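Local coordinates for similar to hydroxylamine oxidoreductase (Kuenenia stuttgartiensis, PDB 6H5L), which probably acts as a multi-haem c-type oxidoreductase, a reducing relative of hydroxylamine oxidoreductase that passes electrons along its haems in an anammox reductase complex, at residues A[341-346]-A[365-370]. Residues are numbered along the deposited sequence; the frame is centred on the assembly and turned at random.
Sequences AKRSYW and SLDQFM. With HEC (heme c), chain I.
Arg343 and Asp367 lie on two helices that stay well apart, their CA atoms 10.7 Å from one another, and side chains alone bridge the gap. With CG anti to the backbone N (chi1 172°), the arginine leaves its helix and then bends at chi2 and chi3, which delivers the guanidinium end-on to the carboxylate. The grip is bidentate: Arg343 NH1 reaches Asp367 OD2 at 2.7 Å, and Arg343 NH2 meets Asp367 OD1 at 2.9 Å in an almost straight bond that uses the syn lone pair. The two planes lie 16° apart, nearly coplanar, so the pair locks both flat groups against rotation. Trp302 NE1 gives a further hydrogen bond to Asp367 OD1, so this buried oxygen has two donors.

A heme c propionate lies close by, with its O1D 3.7 Å from Arg343 NH2, near the guanidinium plane but too far for a firm bond; the positive charge probably steadies this acid group as well as the aspartate. The heme methyl CMD sits over one face of Trp346, toward the rim of the ring, 3.5 Å from its CE3, while Leu366 CD2 approaches the propionate carbon CAD at 3.9 Å. Replacing Arg343 with a methionine would probably leave the buried Asp367 carboxylate without its cationic mate and take a nearby positive charge from the propionate.

The contact thus ties helix 337-350 to the long helix 356-389 beside the heme pocket, within the multi-haem cytochrome region. Ile301 and Trp302, in the loop near both helices, hydrogen-bond the heme through their backbone N atoms, and Leu366 also packs on Thr475 and Ala476 of helix 455-476.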
# COMPACT_ATOMS: atom_id res chain seq x y z
N ALA A 341 45.66 -17.57 -24.43
CA ALA A 341 45.23 -16.42 -23.64
C ALA A 341 43.74 -16.15 -23.83
O ALA A 341 43.03 -15.83 -22.86
CB ALA A 341 46.05 -15.18 -24.01
N LYS A 342 43.25 -16.27 -25.06
CA LYS A 342 41.81 -16.14 -25.31
C LYS A 342 41.02 -17.18 -24.52
O LYS A 342 39.98 -16.87 -23.94
CB LYS A 342 41.52 -16.27 -26.80
CG LYS A 342 41.94 -15.08 -27.65
CD LYS A 342 41.54 -15.30 -29.10
CE LYS A 342 42.01 -14.17 -30.00
NZ LYS A 342 41.72 -14.45 -31.43
N ARG A 343 41.51 -18.42 -24.51
CA ARG A 343 40.85 -19.47 -23.73
C ARG A 343 40.85 -19.13 -22.24
O ARG A 343 39.87 -19.41 -21.54
CB ARG A 343 41.53 -20.81 -23.99
CG ARG A 343 41.06 -21.96 -23.10
CD ARG A 343 39.57 -22.19 -23.21
NE ARG A 343 39.13 -22.33 -24.59
CZ ARG A 343 39.22 -23.45 -25.30
NH1 ARG A 343 39.74 -24.54 -24.75
NH2 ARG A 343 38.79 -23.48 -26.55
N SER A 344 41.93 -18.52 -21.75
CA SER A 344 41.98 -18.12 -20.35
C SER A 344 40.96 -17.02 -20.05
O SER A 344 40.39 -16.99 -18.95
CB SER A 344 43.38 -17.65 -19.98
OG SER A 344 43.69 -16.41 -20.59
N TYR A 345 40.73 -16.12 -21.01
CA TYR A 345 39.69 -15.10 -20.82
C TYR A 345 38.32 -15.74 -20.72
O TYR A 345 37.48 -15.31 -19.92
CB TYR A 345 39.73 -14.08 -21.96
CG TYR A 345 41.08 -13.43 -22.19
CD1 TYR A 345 42.01 -13.32 -21.17
CD2 TYR A 345 41.41 -12.93 -23.44
CE1 TYR A 345 43.24 -12.73 -21.39
CE2 TYR A 345 42.64 -12.34 -23.67
CZ TYR A 345 43.55 -12.24 -22.64
OH TYR A 345 44.77 -11.65 -22.86
N TRP A 346 38.06 -16.77 -21.54
CA TRP A 346 36.81 -17.52 -21.41
C TRP A 346 36.70 -18.15 -20.03
O TRP A 346 35.63 -18.12 -19.41
CB TRP A 346 36.74 -18.61 -22.49
CG TRP A 346 36.42 -18.10 -23.86
CD1 TRP A 346 37.27 -18.01 -24.92
CD2 TRP A 346 35.15 -17.63 -24.33
NE1 TRP A 346 36.61 -17.51 -26.02
CE2 TRP A 346 35.30 -17.27 -25.68
CE3 TRP A 346 33.89 -17.47 -23.73
CZ2 TRP A 346 34.26 -16.76 -26.44
CZ3 TRP A 346 32.85 -16.97 -24.49
CH2 TRP A 346 33.04 -16.62 -25.83
N SER A 365 36.81 -30.26 -24.10
CA SER A 365 35.97 -31.18 -24.86
C SER A 365 35.43 -30.52 -26.13
O SER A 365 35.25 -31.20 -27.15
CB SER A 365 34.82 -31.69 -24.00
OG SER A 365 35.31 -32.36 -22.85
N LEU A 366 35.16 -29.22 -26.07
CA LEU A 366 34.81 -28.48 -27.29
C LEU A 366 35.93 -28.56 -28.32
O LEU A 366 35.68 -28.75 -29.51
CB LEU A 366 34.50 -27.02 -26.95
CG LEU A 366 34.43 -26.05 -28.13
CD1 LEU A 366 33.25 -26.39 -29.04
CD2 LEU A 366 34.35 -24.61 -27.65
N ASP A 367 37.18 -28.42 -27.87
CA ASP A 367 38.32 -28.54 -28.78
C ASP A 367 38.40 -29.95 -29.36
O ASP A 367 38.65 -30.12 -30.56
CB ASP A 367 39.61 -28.19 -28.05
CG ASP A 367 39.62 -26.76 -27.53
OD1 ASP A 367 38.96 -25.90 -28.14
OD2 ASP A 367 40.29 -26.51 -26.50
N GLN A 368 38.19 -30.97 -28.53
CA GLN A 368 38.26 -32.35 -29.01
C GLN A 368 37.15 -32.64 -30.01
O GLN A 368 37.38 -33.34 -31.00
CB GLN A 368 38.19 -33.32 -27.83
CG GLN A 368 39.43 -33.30 -26.95
CD GLN A 368 40.70 -33.57 -27.73
OE1 GLN A 368 41.71 -32.89 -27.54
NE2 GLN A 368 40.66 -34.56 -28.62
N PHE A 369 35.95 -32.13 -29.76
CA PHE A 369 34.87 -32.31 -30.73
C PHE A 369 35.21 -31.67 -32.06
O PHE A 369 34.93 -32.23 -33.12
CB PHE A 369 33.56 -31.73 -30.18
CG PHE A 369 32.43 -31.74 -31.16
CD1 PHE A 369 31.61 -32.85 -31.28
CD2 PHE A 369 32.18 -30.64 -31.97
CE1 PHE A 369 30.56 -32.87 -32.19
CE2 PHE A 369 31.14 -30.66 -32.88
CZ PHE A 369 30.33 -31.77 -32.99
N MET A 370 35.83 -30.49 -32.03
CA MET A 370 36.16 -29.79 -33.27
C MET A 370 37.30 -30.49 -34.01
O MET A 370 37.32 -30.52 -35.25
CB MET A 370 36.51 -28.34 -32.98
CG MET A 370 35.33 -27.52 -32.52
SD MET A 370 34.00 -27.61 -33.73
CE MET A 370 34.60 -26.48 -34.98
FE HEC I . 28.44 -18.11 -27.85
CHA HEC I . 30.92 -19.41 -29.74
CHB HEC I . 27.02 -16.67 -30.65
CHC HEC I . 25.75 -17.06 -25.99
CHD HEC I . 30.10 -18.92 -24.93
NA HEC I . 28.83 -18.13 -29.85
C1A HEC I . 30.02 -18.58 -30.37
C2A HEC I . 30.16 -18.01 -31.70
C3A HEC I . 29.09 -17.26 -31.95
C4A HEC I . 28.23 -17.32 -30.79
CMA HEC I . 28.80 -16.47 -33.24
CAA HEC I . 31.34 -18.24 -32.65
CBA HEC I . 32.41 -17.20 -32.36
CGA HEC I . 33.43 -17.80 -31.42
O1A HEC I . 33.54 -17.30 -30.27
O2A HEC I . 34.11 -18.77 -31.82
NB HEC I . 26.73 -17.01 -28.24
C1B HEC I . 26.29 -16.62 -29.49
C2B HEC I . 24.92 -16.15 -29.36
C3B HEC I . 24.57 -16.25 -28.08
C4B HEC I . 25.70 -16.80 -27.34
CMB HEC I . 24.06 -15.59 -30.51
CAB HEC I . 23.21 -15.85 -27.47
CBB HEC I . 22.07 -16.75 -28.00
NC HEC I . 28.03 -17.96 -25.84
C1C HEC I . 26.82 -17.58 -25.29
C2C HEC I . 26.80 -17.98 -23.90
C3C HEC I . 28.05 -18.33 -23.58
C4C HEC I . 28.82 -18.44 -24.80
CMC HEC I . 25.72 -17.54 -22.89
CAC HEC I . 28.55 -18.75 -22.17
CBC HEC I . 27.91 -20.09 -21.74
ND HEC I . 30.25 -19.01 -27.39
C1D HEC I . 30.71 -19.29 -26.11
C2D HEC I . 31.95 -20.03 -26.22
C3D HEC I . 32.21 -20.19 -27.72
C4D HEC I . 31.10 -19.52 -28.37
CMD HEC I . 32.83 -20.56 -25.06
CAD HEC I . 33.40 -20.89 -28.39
CBD HEC I . 34.58 -19.92 -28.37
CGD HEC I . 35.77 -20.52 -29.07
O1D HEC I . 36.47 -21.36 -28.45
O2D HEC I . 36.01 -20.17 -30.25